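Long-range contacts in methylated RNA-binding protein 1 (Saccharomyces cerevisiae S288c, PDB 4RCM), which binds N6-methyladenosine-containing RNA through its YTH domain and, by binding the 3'-UTR of PHO4 mRNA, lowers that message's stability and regulates phosphate metabolism: residues L63-N68 / G75-V80; K30-N35 / V104-V109; I37-H42 / S90-E95; N45-E50 / R134-I139. All coordinates share one frame; numbering follows the deposited sequence. Where two conformers were deposited one is given.

Contact 1 (L63-N68 / G75-V80)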
# COMPACT_ATOMS: atom_id res chain seq x y z
N LEU A 63 -0.89 3.24 -1.38
CA LEU A 63 -1.06 2.18 -0.36
C LEU A 63 0.26 1.61 -0.01
O LEU A 63 0.91 1.06 -0.89
CB LEU A 63 -1.85 1.07 -0.93
CG LEU A 63 -3.18 1.61 -1.53
CD1 LEU A 63 -3.93 0.46 -2.11
CD2 LEU A 63 -4.00 2.25 -0.46
N PHE A 64 0.66 1.75 1.24
CA PHE A 64 1.87 1.07 1.72
C PHE A 64 1.46 -0.36 2.15
O PHE A 64 0.80 -0.56 3.18
CB PHE A 64 2.47 1.80 2.91
CG PHE A 64 2.93 3.21 2.61
CD1 PHE A 64 4.02 3.45 1.80
CD2 PHE A 64 2.27 4.30 3.18
CE1 PHE A 64 4.47 4.75 1.58
CE2 PHE A 64 2.72 5.60 2.92
CZ PHE A 64 3.82 5.81 2.13
N PHE A 65 1.83 -1.34 1.35
CA PHE A 65 1.60 -2.75 1.72
C PHE A 65 2.51 -3.34 2.79
O PHE A 65 3.74 -3.40 2.66
CB PHE A 65 1.66 -3.59 0.49
CG PHE A 65 0.36 -3.62 -0.24
CD1 PHE A 65 -0.01 -2.59 -1.09
CD2 PHE A 65 -0.47 -4.70 -0.08
CE1 PHE A 65 -1.24 -2.66 -1.79
CE2 PHE A 65 -1.66 -4.78 -0.78
CZ PHE A 65 -2.06 -3.75 -1.60
N SER A 66 1.86 -3.88 3.80
CA SER A 66 2.58 -4.50 4.88
C SER A 66 1.95 -5.87 5.21
O SER A 66 0.74 -6.06 5.03
CB SER A 66 2.47 -3.55 6.08
OG SER A 66 3.37 -3.93 7.09
N ILE A 67 2.75 -6.81 5.70
CA ILE A 67 2.24 -8.15 6.15
C ILE A 67 2.22 -8.20 7.69
O ILE A 67 3.29 -8.00 8.37
CB ILE A 67 3.09 -9.31 5.56
CG1 ILE A 67 3.04 -9.25 4.01
CG2 ILE A 67 2.60 -10.67 6.05
CD1 ILE A 67 4.27 -9.87 3.37
N ASN A 68 1.06 -8.49 8.24
CA ASN A 68 0.90 -8.63 9.68
C ASN A 68 1.86 -9.67 10.27
O ASN A 68 2.30 -10.63 9.58
CB ASN A 68 -0.55 -8.98 10.07
CG ASN A 68 -0.87 -8.58 11.50
OD1 ASN A 68 -0.53 -7.48 11.94
ND2 ASN A 68 -1.53 -9.48 12.24
N GLY A 75 6.10 -2.96 -0.45
CA GLY A 75 6.10 -2.08 -1.61
C GLY A 75 4.92 -1.14 -1.58
O GLY A 75 4.24 -1.04 -0.58
N VAL A 76 4.76 -0.41 -2.67
CA VAL A 76 3.75 0.69 -2.73
C VAL A 76 2.91 0.51 -3.96
O VAL A 76 3.41 0.32 -5.02
CB VAL A 76 4.45 2.06 -2.73
CG1 VAL A 76 3.44 3.17 -2.52
CG2 VAL A 76 5.55 2.13 -1.62
N ALA A 77 1.59 0.62 -3.83
CA ALA A 77 0.73 0.55 -4.98
C ALA A 77 -0.16 1.78 -4.98
O ALA A 77 -0.44 2.38 -3.90
CB ALA A 77 -0.15 -0.68 -4.94
N GLU A 78 -0.55 2.15 -6.19
CA GLU A 78 -1.47 3.26 -6.35
C GLU A 78 -2.79 2.64 -6.60
O GLU A 78 -2.85 1.68 -7.36
CB GLU A 78 -1.07 4.12 -7.56
CG GLU A 78 -1.86 5.42 -7.68
CD GLU A 78 -1.51 6.28 -8.89
OE1 GLU A 78 -0.62 5.96 -9.69
OE2 GLU A 78 -2.22 7.28 -9.08
N MET A 79 -3.85 3.20 -5.97
CA MET A 79 -5.24 2.87 -6.25
C MET A 79 -5.69 3.61 -7.51
O MET A 79 -5.63 4.86 -7.57
CB MET A 79 -6.13 3.27 -5.03
CG MET A 79 -7.61 3.04 -5.20
SD MET A 79 -8.47 3.54 -3.70
CE MET A 79 -10.15 3.00 -4.10
N VAL A 80 -6.14 2.88 -8.53
CA VAL A 80 -6.35 3.47 -9.85
C VAL A 80 -7.77 3.22 -10.34
O VAL A 80 -8.08 3.45 -11.50
CB VAL A 80 -5.26 3.03 -10.91
CG1 VAL A 80 -3.88 3.47 -10.48
CG2 VAL A 80 -5.26 1.55 -11.16

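Contact 2 (K30-N35 / V104-V109)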
# COMPACT_ATOMS: atom_id res chain seq x y z
N LYS A 30 1.50 -11.05 -3.41
CA LYS A 30 1.97 -11.51 -4.71
C LYS A 30 0.86 -11.56 -5.74
O LYS A 30 1.05 -11.08 -6.89
CB LYS A 30 2.60 -12.87 -4.59
CG LYS A 30 3.94 -12.85 -3.90
CD LYS A 30 4.41 -14.27 -3.69
CE LYS A 30 5.65 -14.35 -2.81
NZ LYS A 30 6.88 -14.81 -3.47
N ARG A 31 -0.27 -12.11 -5.34
CA ARG A 31 -1.42 -12.18 -6.18
C ARG A 31 -1.96 -10.84 -6.58
O ARG A 31 -2.46 -10.71 -7.68
CB ARG A 31 -2.54 -12.97 -5.53
CG ARG A 31 -2.23 -14.45 -5.54
CD ARG A 31 -3.46 -15.26 -5.21
NE ARG A 31 -3.08 -16.65 -4.94
CZ ARG A 31 -3.87 -17.54 -4.32
NH1 ARG A 31 -3.42 -18.76 -4.11
NH2 ARG A 31 -5.09 -17.20 -3.91
N SER A 32 -1.90 -9.87 -5.66
CA SER A 32 -2.20 -8.48 -5.98
C SER A 32 -1.24 -7.95 -7.03
O SER A 32 -1.62 -7.25 -7.95
CB SER A 32 -2.11 -7.59 -4.73
OG SER A 32 -2.50 -6.22 -4.97
N PHE A 33 0.01 -8.27 -6.90
CA PHE A 33 0.96 -7.76 -7.84
C PHE A 33 0.72 -8.28 -9.25
O PHE A 33 0.79 -7.52 -10.20
CB PHE A 33 2.39 -8.09 -7.41
CG PHE A 33 3.39 -7.73 -8.43
CD1 PHE A 33 3.89 -6.43 -8.51
CD2 PHE A 33 3.81 -8.67 -9.36
CE1 PHE A 33 4.78 -6.07 -9.51
CE2 PHE A 33 4.70 -8.33 -10.35
CZ PHE A 33 5.19 -7.03 -10.43
N TYR A 34 0.39 -9.56 -9.38
CA TYR A 34 0.28 -10.20 -10.71
C TYR A 34 -1.11 -9.96 -11.34
O TYR A 34 -1.22 -9.93 -12.57
CB TYR A 34 0.55 -11.72 -10.65
CG TYR A 34 2.02 -12.05 -10.37
CD1 TYR A 34 3.00 -11.79 -11.30
CD2 TYR A 34 2.40 -12.59 -9.16
CE1 TYR A 34 4.35 -12.09 -11.03
CE2 TYR A 34 3.73 -12.89 -8.90
CZ TYR A 34 4.69 -12.63 -9.82
OH TYR A 34 6.04 -12.89 -9.51
N ASN A 35 -2.13 -9.75 -10.51
CA ASN A 35 -3.47 -9.46 -11.03
C ASN A 35 -3.91 -7.99 -11.08
O ASN A 35 -4.97 -7.64 -11.71
CB ASN A 35 -4.52 -10.22 -10.22
CG ASN A 35 -4.52 -11.69 -10.49
OD1 ASN A 35 -5.33 -12.20 -11.31
ND2 ASN A 35 -3.63 -12.41 -9.79
N VAL A 104 -5.29 -1.74 -8.72
CA VAL A 104 -4.07 -1.15 -8.19
C VAL A 104 -2.95 -1.33 -9.20
O VAL A 104 -2.98 -2.27 -9.98
CB VAL A 104 -3.63 -1.74 -6.81
CG1 VAL A 104 -4.77 -1.56 -5.81
CG2 VAL A 104 -3.21 -3.20 -6.92
N ARG A 105 -1.99 -0.43 -9.16
CA ARG A 105 -0.75 -0.61 -9.91
C ARG A 105 0.46 -0.49 -8.97
O ARG A 105 0.67 0.52 -8.31
CB ARG A 105 -0.67 0.39 -11.05
CG ARG A 105 -1.85 0.35 -12.05
CD ARG A 105 -1.75 -0.78 -13.14
NE ARG A 105 -2.93 -0.91 -14.06
CZ ARG A 105 -4.03 -1.67 -13.83
NH1 ARG A 105 -4.22 -2.39 -12.69
NH2 ARG A 105 -4.99 -1.72 -14.77
N TRP A 106 1.25 -1.53 -8.91
CA TRP A 106 2.36 -1.60 -7.97
C TRP A 106 3.43 -0.72 -8.56
O TRP A 106 3.95 -1.02 -9.63
CB TRP A 106 2.78 -3.06 -7.81
CG TRP A 106 1.91 -3.79 -6.83
CD1 TRP A 106 0.61 -4.20 -7.01
CD2 TRP A 106 2.21 -4.05 -5.46
NE1 TRP A 106 0.14 -4.77 -5.87
CE2 TRP A 106 1.11 -4.68 -4.89
CE3 TRP A 106 3.33 -3.82 -4.66
CZ2 TRP A 106 1.08 -5.10 -3.57
CZ3 TRP A 106 3.29 -4.25 -3.35
CH2 TRP A 106 2.17 -4.88 -2.81
N VAL A 107 3.66 0.44 -7.96
CA VAL A 107 4.68 1.40 -8.45
C VAL A 107 6.08 1.05 -7.92
O VAL A 107 7.06 1.19 -8.65
CB VAL A 107 4.33 2.88 -8.13
CG1 VAL A 107 3.09 3.33 -8.89
CG2 VAL A 107 4.09 3.11 -6.64
N ILE A 108 6.14 0.54 -6.68
CA ILE A 108 7.42 0.15 -6.05
C ILE A 108 7.37 -1.23 -5.40
O ILE A 108 6.48 -1.53 -4.64
CB ILE A 108 7.89 1.17 -4.97
CG1 ILE A 108 8.17 2.52 -5.59
CG2 ILE A 108 9.16 0.66 -4.22
CD1 ILE A 108 8.14 3.67 -4.58
N VAL A 109 8.40 -2.07 -5.64
CA VAL A 109 8.40 -3.41 -5.09
C VAL A 109 9.80 -3.64 -4.55
O VAL A 109 10.72 -3.74 -5.35
CB VAL A 109 8.10 -4.49 -6.14
CG1 VAL A 109 8.19 -5.89 -5.54
CG2 VAL A 109 6.72 -4.26 -6.73

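Contact 3 (I37-H42 / S90-E95). With nucleotides of chain C.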
# COMPACT_ATOMS: atom_id res chain seq x y z
N ILE A 37 -5.17 -6.13 -8.64
CA ILE A 37 -6.28 -5.72 -7.80
C ILE A 37 -5.98 -5.89 -6.31
O ILE A 37 -4.99 -6.51 -5.92
CB ILE A 37 -7.54 -6.48 -8.13
CG1 ILE A 37 -7.38 -7.98 -7.83
CG2 ILE A 37 -7.84 -6.31 -9.59
CD1 ILE A 37 -8.72 -8.74 -7.95
N TRP A 38 -6.84 -5.28 -5.50
CA TRP A 38 -6.86 -5.47 -4.07
C TRP A 38 -8.29 -5.35 -3.57
O TRP A 38 -9.15 -4.72 -4.22
CB TRP A 38 -5.94 -4.47 -3.34
CG TRP A 38 -5.79 -4.81 -1.87
CD1 TRP A 38 -6.33 -4.14 -0.82
CD2 TRP A 38 -5.13 -5.97 -1.32
NE1 TRP A 38 -5.97 -4.75 0.36
CE2 TRP A 38 -5.25 -5.88 0.09
CE3 TRP A 38 -4.39 -7.03 -1.88
CZ2 TRP A 38 -4.68 -6.83 0.95
CZ3 TRP A 38 -3.82 -8.00 -0.99
CH2 TRP A 38 -3.97 -7.86 0.40
N SER A 39 -8.54 -6.05 -2.47
CA SER A 39 -9.82 -5.96 -1.72
C SER A 39 -9.46 -5.83 -0.26
O SER A 39 -8.61 -6.60 0.25
CB SER A 39 -10.68 -7.24 -1.87
OG SER A 39 -11.36 -7.34 -3.12
N SER A 40 -10.05 -4.85 0.41
CA SER A 40 -9.96 -4.73 1.90
C SER A 40 -11.24 -5.37 2.42
O SER A 40 -11.87 -6.12 1.69
CB SER A 40 -9.86 -3.27 2.37
OG SER A 40 -9.44 -3.17 3.77
N THR A 41 -11.60 -5.09 3.68
CA THR A 41 -12.87 -5.51 4.26
C THR A 41 -13.91 -4.60 3.69
O THR A 41 -13.56 -3.63 3.00
CB THR A 41 -12.82 -5.40 5.81
OG1 THR A 41 -12.29 -4.13 6.22
CG2 THR A 41 -11.92 -6.43 6.36
N HIS A 42 -15.20 -4.89 3.88
CA HIS A 42 -16.25 -3.95 3.47
C HIS A 42 -15.94 -2.54 4.00
O HIS A 42 -16.04 -1.53 3.29
CB HIS A 42 -17.63 -4.40 3.97
CG HIS A 42 -18.75 -3.51 3.54
ND1 HIS A 42 -19.31 -3.58 2.28
CD2 HIS A 42 -19.41 -2.52 4.19
CE1 HIS A 42 -20.26 -2.67 2.17
NE2 HIS A 42 -20.34 -2.01 3.32
N SER A 90 -11.92 -14.20 -6.78
CA SER A 90 -11.72 -15.62 -6.47
C SER A 90 -10.26 -15.90 -6.13
O SER A 90 -9.98 -16.91 -5.53
CB SER A 90 -12.18 -16.54 -7.63
OG SER A 90 -11.13 -16.74 -8.60
N ILE A 91 -9.33 -15.01 -6.51
CA ILE A 91 -7.90 -15.17 -6.18
C ILE A 91 -7.63 -15.07 -4.67
O ILE A 91 -6.51 -15.38 -4.19
CB ILE A 91 -7.03 -14.12 -6.91
CG1 ILE A 91 -7.44 -12.69 -6.52
CG2 ILE A 91 -7.13 -14.29 -8.43
CD1 ILE A 91 -6.63 -11.59 -7.23
N TRP A 92 -8.61 -14.58 -3.92
CA TRP A 92 -8.46 -14.49 -2.46
C TRP A 92 -8.95 -15.80 -1.81
O TRP A 92 -10.07 -16.23 -2.02
CB TRP A 92 -9.25 -13.30 -1.86
CG TRP A 92 -9.06 -11.92 -2.58
CD1 TRP A 92 -10.05 -11.07 -2.95
CD2 TRP A 92 -7.84 -11.31 -2.96
NE1 TRP A 92 -9.52 -9.96 -3.59
CE2 TRP A 92 -8.16 -10.08 -3.59
CE3 TRP A 92 -6.49 -11.67 -2.84
CZ2 TRP A 92 -7.21 -9.23 -4.08
CZ3 TRP A 92 -5.55 -10.83 -3.36
CH2 TRP A 92 -5.91 -9.63 -3.97
N GLU A 93 -8.07 -16.41 -1.02
CA GLU A 93 -8.46 -17.42 -0.01
C GLU A 93 -9.45 -16.77 0.97
O GLU A 93 -9.26 -15.62 1.40
CB GLU A 93 -7.22 -17.91 0.76
CG GLU A 93 -6.03 -18.40 -0.07
CD GLU A 93 -6.34 -19.62 -0.96
OE1 GLU A 93 -5.73 -19.75 -2.07
OE2 GLU A 93 -7.18 -20.47 -0.55
N ASP A 94 -10.50 -17.51 1.30
CA ASP A 94 -11.57 -17.03 2.21
C ASP A 94 -12.18 -15.72 1.71
O ASP A 94 -12.33 -14.77 2.46
CB ASP A 94 -11.04 -16.84 3.64
N GLU A 95 -12.54 -15.72 0.43
CA GLU A 95 -13.01 -14.51 -0.28
C GLU A 95 -14.11 -13.69 0.41
O GLU A 95 -14.07 -12.47 0.36
CB GLU A 95 -13.45 -14.91 -1.71
CG GLU A 95 -14.42 -13.98 -2.42
CD GLU A 95 -14.94 -14.56 -3.72
OE1 GLU A 95 -14.79 -15.78 -3.95
OE2 GLU A 95 -15.50 -13.79 -4.52
C2 6MZ C 3 -5.51 -10.67 3.48
C4 6MZ C 3 -6.40 -8.80 4.62
C5 6MZ C 3 -7.02 -8.32 3.38
N9 6MZ C 3 -6.71 -7.89 5.57
N3 6MZ C 3 -5.66 -9.97 4.61
N1 6MZ C 3 -6.06 -10.29 2.30
C6 6MZ C 3 -6.81 -9.17 2.17
N6 6MZ C 3 -7.39 -8.82 1.00
C9 6MZ C 3 -7.41 -9.69 -0.16
N7 6MZ C 3 -7.69 -7.17 3.67
C8 6MZ C 3 -7.49 -6.94 5.01
O5' 6MZ C 3 -9.80 -7.27 10.15
C5' 6MZ C 3 -9.36 -7.79 8.87
C4' 6MZ C 3 -7.83 -7.97 8.85
O4' 6MZ C 3 -7.42 -8.69 7.67
C1' 6MZ C 3 -6.29 -8.06 7.02
C2' 6MZ C 3 -5.96 -6.85 7.91
O2' 6MZ C 3 -4.89 -7.15 8.85
C3' 6MZ C 3 -7.06 -6.64 8.89
O3' 6MZ C 3 -6.39 -6.33 10.14

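Contact 4 (N45-E50 / R134-I139). With nucleotides of chain C.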
# COMPACT_ATOMS: atom_id res chain seq x y z
N ASN A 45 -12.69 -0.94 2.50
CA ASN A 45 -13.02 -0.55 1.14
C ASN A 45 -13.82 0.75 1.09
O ASN A 45 -13.61 1.59 0.20
CB ASN A 45 -13.86 -1.62 0.46
CG ASN A 45 -13.03 -2.74 -0.14
OD1 ASN A 45 -11.80 -2.67 -0.23
ND2 ASN A 45 -13.72 -3.79 -0.55
N LYS A 46 -14.78 0.88 2.00
CA LYS A 46 -15.53 2.13 2.16
C LYS A 46 -14.65 3.34 2.48
O LYS A 46 -14.77 4.38 1.86
CB LYS A 46 -16.63 1.98 3.22
N ARG A 47 -13.74 3.20 3.44
CA ARG A 47 -12.78 4.25 3.69
C ARG A 47 -11.95 4.62 2.42
O ARG A 47 -11.88 5.77 2.07
CB ARG A 47 -11.84 3.86 4.82
CG ARG A 47 -12.50 3.77 6.21
CD ARG A 47 -11.42 3.59 7.26
NE ARG A 47 -10.57 4.78 7.25
CZ ARG A 47 -9.39 4.87 7.82
NH1 ARG A 47 -8.89 3.84 8.49
NH2 ARG A 47 -8.71 5.98 7.74
N LEU A 48 -11.36 3.63 1.75
CA LEU A 48 -10.57 3.86 0.57
C LEU A 48 -11.38 4.42 -0.60
O LEU A 48 -10.93 5.33 -1.29
CB LEU A 48 -9.92 2.56 0.13
CG LEU A 48 -8.88 2.01 1.10
CD1 LEU A 48 -8.42 0.66 0.61
CD2 LEU A 48 -7.70 2.96 1.23
N SER A 49 -12.56 3.89 -0.80
CA SER A 49 -13.44 4.36 -1.85
C SER A 49 -13.86 5.82 -1.64
O SER A 49 -13.92 6.58 -2.57
CB SER A 49 -14.68 3.44 -1.91
OG SER A 49 -15.69 3.96 -2.75
N GLU A 50 -14.15 6.20 -0.41
CA GLU A 50 -14.55 7.59 -0.15
C GLU A 50 -13.38 8.52 -0.42
O GLU A 50 -13.54 9.57 -0.99
CB GLU A 50 -15.08 7.75 1.30
CG GLU A 50 -16.26 6.84 1.64
N ARG A 134 -2.96 -0.29 11.83
CA ARG A 134 -3.87 -1.29 11.37
C ARG A 134 -4.29 -1.00 9.91
O ARG A 134 -3.83 -0.03 9.29
CB ARG A 134 -5.13 -1.32 12.27
CG ARG A 134 -4.91 -1.72 13.73
CD ARG A 134 -6.19 -1.46 14.53
NE ARG A 134 -6.53 -0.03 14.57
CZ ARG A 134 -6.22 0.81 15.56
NH1 ARG A 134 -5.55 0.39 16.64
NH2 ARG A 134 -6.57 2.08 15.48
N ASP A 135 -5.20 -1.83 9.41
CA ASP A 135 -5.55 -1.84 8.01
C ASP A 135 -6.34 -0.61 7.64
O ASP A 135 -7.33 -0.26 8.29
CB ASP A 135 -6.33 -3.14 7.67
CG ASP A 135 -6.54 -3.33 6.19
OD1 ASP A 135 -5.54 -3.26 5.42
OD2 ASP A 135 -7.70 -3.58 5.76
N THR A 136 -5.88 0.03 6.58
CA THR A 136 -6.36 1.33 6.07
C THR A 136 -6.18 2.56 6.94
O THR A 136 -6.83 3.58 6.73
CB THR A 136 -7.81 1.25 5.51
OG1 THR A 136 -8.79 1.27 6.55
CG2 THR A 136 -7.94 -0.02 4.68
N GLN A 137 -5.21 2.49 7.86
CA GLN A 137 -4.83 3.63 8.65
C GLN A 137 -4.32 4.71 7.71
O GLN A 137 -3.39 4.44 6.92
CB GLN A 137 -3.68 3.21 9.61
CG GLN A 137 -2.94 4.34 10.26
CD GLN A 137 -3.83 5.20 11.14
OE1 GLN A 137 -3.89 6.43 10.96
NE2 GLN A 137 -4.51 4.57 12.09
N GLU A 138 -4.89 5.91 7.79
CA GLU A 138 -4.40 7.04 6.96
C GLU A 138 -3.11 7.64 7.47
O GLU A 138 -2.92 7.85 8.68
CB GLU A 138 -5.41 8.15 6.79
CG GLU A 138 -4.89 9.27 5.88
CD GLU A 138 -5.97 10.11 5.25
OE1 GLU A 138 -7.15 9.96 5.59
OE2 GLU A 138 -5.64 10.92 4.36
N ILE A 139 -2.24 7.98 6.52
CA ILE A 139 -0.93 8.51 6.81
C ILE A 139 -0.82 9.96 6.22
O ILE A 139 -0.96 10.16 5.01
CB ILE A 139 0.19 7.65 6.21
CG1 ILE A 139 0.11 6.17 6.68
CG2 ILE A 139 1.54 8.26 6.51
CD1 ILE A 139 0.39 5.91 8.15
C2 6MZ C 3 -5.51 -10.67 3.48
C4 6MZ C 3 -6.40 -8.80 4.62
C5 6MZ C 3 -7.02 -8.32 3.38
N9 6MZ C 3 -6.71 -7.89 5.57
N3 6MZ C 3 -5.66 -9.97 4.61
N1 6MZ C 3 -6.06 -10.29 2.30
C6 6MZ C 3 -6.81 -9.17 2.17
N6 6MZ C 3 -7.39 -8.82 1.00
C9 6MZ C 3 -7.41 -9.69 -0.16
N7 6MZ C 3 -7.69 -7.17 3.67
C8 6MZ C 3 -7.49 -6.94 5.01
O5' 6MZ C 3 -9.80 -7.27 10.15
C5' 6MZ C 3 -9.36 -7.79 8.87
C4' 6MZ C 3 -7.83 -7.97 8.85
O4' 6MZ C 3 -7.42 -8.69 7.67
C1' 6MZ C 3 -6.29 -8.06 7.02
C2' 6MZ C 3 -5.96 -6.85 7.91
O2' 6MZ C 3 -4.89 -7.15 8.85
C3' 6MZ C 3 -7.06 -6.64 8.89
O3' 6MZ C 3 -6.39 -6.33 10.14
O HOH W 1 -7.02 6.70 9.67

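Contact 1 (L63-N68 / G75-V80)
Strands 61-67 and 72-79 form a beta hairpin at the centre of the YTH domain's mixed sheet; the axes of 63-67 and 75-79 come within 4.9 Å, and residues 63-65 pair antiparallel with 75-77. Backbone hydrogen bonds join the strands. L63 and A77 are a hydrogen-bonded pair: L63 N gives to A77 O at 2.7 Å, nearly along the C=O axis, and A77 N returns the bond to L63 O at 3.0 Å, in the carbonyl plane. L63 O also takes a CA-H...O contact from V76 CA at 3.4 Å.

The apolar contacts divide between the two faces of the sheet. F64 and V76, a non-hydrogen-bonded pair, lie side by side and point the same way, F64 CD1 being 4.0 Å from V76 CG2; helix 141-151 covers them with I147, I148 and F151. The other face carries L63, F65 and A77. Here the F65 ring also meets W106 and packs edge-to-face with W38, which brings this face of the hairpin up behind the methyladenosine pocket.

At G75 the backbone angles (159/-173°) would jam any CB against the preceding carbonyl O, so glycine suits the site. Beside it, F65 reaches along the hairpin until its CE1 stands 3.9 Å from A77 CB, the methyl lying oblique to the ring.

Contact 2 (K30-N35 / V104-V109)
S32 OG is held by two hydrogen bonds: W106 NE1 gives it one across the contact, and I37 O, just past the end of the helix, is its other partner. The indole bond is 3.1 Å from NE1 to OG and nearly straight, 164° at the hydrogen, with OG almost in the ring plane. OG sits anti to the backbone N (chi1 -176°), which carries it off helix 26-35 toward strand 102-112; on the strand, V104 CG2 comes within 3.7 Å of the same OG.

F33, one residue on, works against the indole from another direction. Its CA lies over the five-membered ring of W106, 3.9 Å from the centroid, as a CH-pi contact. The phenyl group, also anti to its backbone N, then turns its edge to the indole face in an offset edge-to-face pair with planes at 71°. F33 CD1 ends 3.6 Å from W106 CB, near the phenyl plane, and F33 CE1 reaches V109 CG2 at 3.8 Å, where the two side chains cross at about a right angle.

This is a helix laid across the sheet of the YTH domain, the 30-35 turns running roughly at right angles to 104-109. The strand has a classic beta bulge, V107 and I108 both facing V76. Gripped in its plane at NE1 and overlain on a face by F33, the W106 indole probably has little scope to rotate, and the buried serine hydroxyl has both a donor and an acceptor to satisfy it.

Contact 3 (I37-H42 / S90-E95)
The methyl carbon C9 of the N6-methyladenosine (6MZ3 of chain C) sits over the centre of the W92 indole, 3.3 Å from W92 CD2. The base also lies over one face of W38, where W38 CZ2 comes to 3.4 Å from N6, toward the rim of the indole. Between these two surfaces N6 spends its hydrogen on the backbone, giving a short bond of 2.6 Å to S39 O with 160° at the hydrogen.

The two indoles meet obliquely, the centroids of their six-membered rings 5.2 Å apart and the planes at 70°; W38 CE3 touches W92 CH2 at 3.7 Å, so the rings form adjoining walls of one corner. This is the aromatic cage by which YTH domains read the methyl mark, built here from strand 37-38 and the loop between strands 72-79 and 102-112. An alanine in place of W92 would remove the indole face beneath C9 and the wall against W38, and would probably weaken the discrimination of methylated from unmethylated adenine.

Behind the cage, I91 CG1 covers the W92 face opposite the methyl group, and I37 O lies in the indole plane at its edge. I37 and I91 reach toward each other tip to tip, CD1 to CD1 at 3.6 Å. S39 OG, beside W92 NE1, is hydrogen-bonded to G99 O. Farther out, R31 on helix 26-35 holds the 90-95 loop, hydrogen-bonding I91 O and making a salt bridge to E93.

Contact 4 (N45-E50 / R134-I139)
R47 leans from helix 42-53 across the turn at 134-137 and lays a face of its guanidinium against the carbonyl of T136. The chain runs out with CG anti to the carbonyl carbon and bends at chi3 (63°), the side chain crossing that of T136 obliquely and bringing the guanidinium face over T136 O. NH1 stands 2.7 Å from T136 O, but from above the flat group the angle is too poor for a hydrogen bond. T136 OG1 is 3.2 Å from the same NH1.

The clear polar link passes through a water, which accepts from R47 NH2 at 2.7 Å and from E138 N at 2.9 Å. An alanine in place of R47 would take away the guanidinium over T136 O and the water's partner on the helix, and is likely to loosen the hold on the turn.

T136 is at a left-handed position (phi 65°) of the type II turn from R134 to Q137, and its OG1 gives to D135 O at 2.7 Å. Its CG2 points instead to the buried side, meeting L48 CD1 at 4.2 Å, where F19 and F102 also pack on L48.

On the RNA side of this YTH-domain turn, D135 CG is anti to the backbone N, and OD2 lies 3.4 Å from C8 of 6MZ3 of chain C, while OD1 is hydrogen-bonded to K22 N. The E138 carboxylate is paired with R17. The attraction of R47 for the T136 carbonyl is probably electrostatic rather than a directed hydrogen bond, with the water supplying the directed link.

How the contacts relate
Contacts 1, 2 and 3 meet around F65, W106 and W38: F65 CG lies 3.4 Å from W106 CH2, and F65 CE2 lies 3.7 Å from W38 CE3, so the central hairpin backs the wall of the methyladenosine pocket. Contact 2 joins contact 1 through neighbouring strands 72-79 and 102-112, and contact 3 through helix 26-35. Contact 4 reaches the pocket from another direction, its centre about 15 Å from that of contact 3, with N45 OD1 2.9 Å from S40 N. Contacts 2 and 4, centres about 18 Å apart, do not touch; they lie on opposite sides of the chain's centre, close to which contact 1 sits.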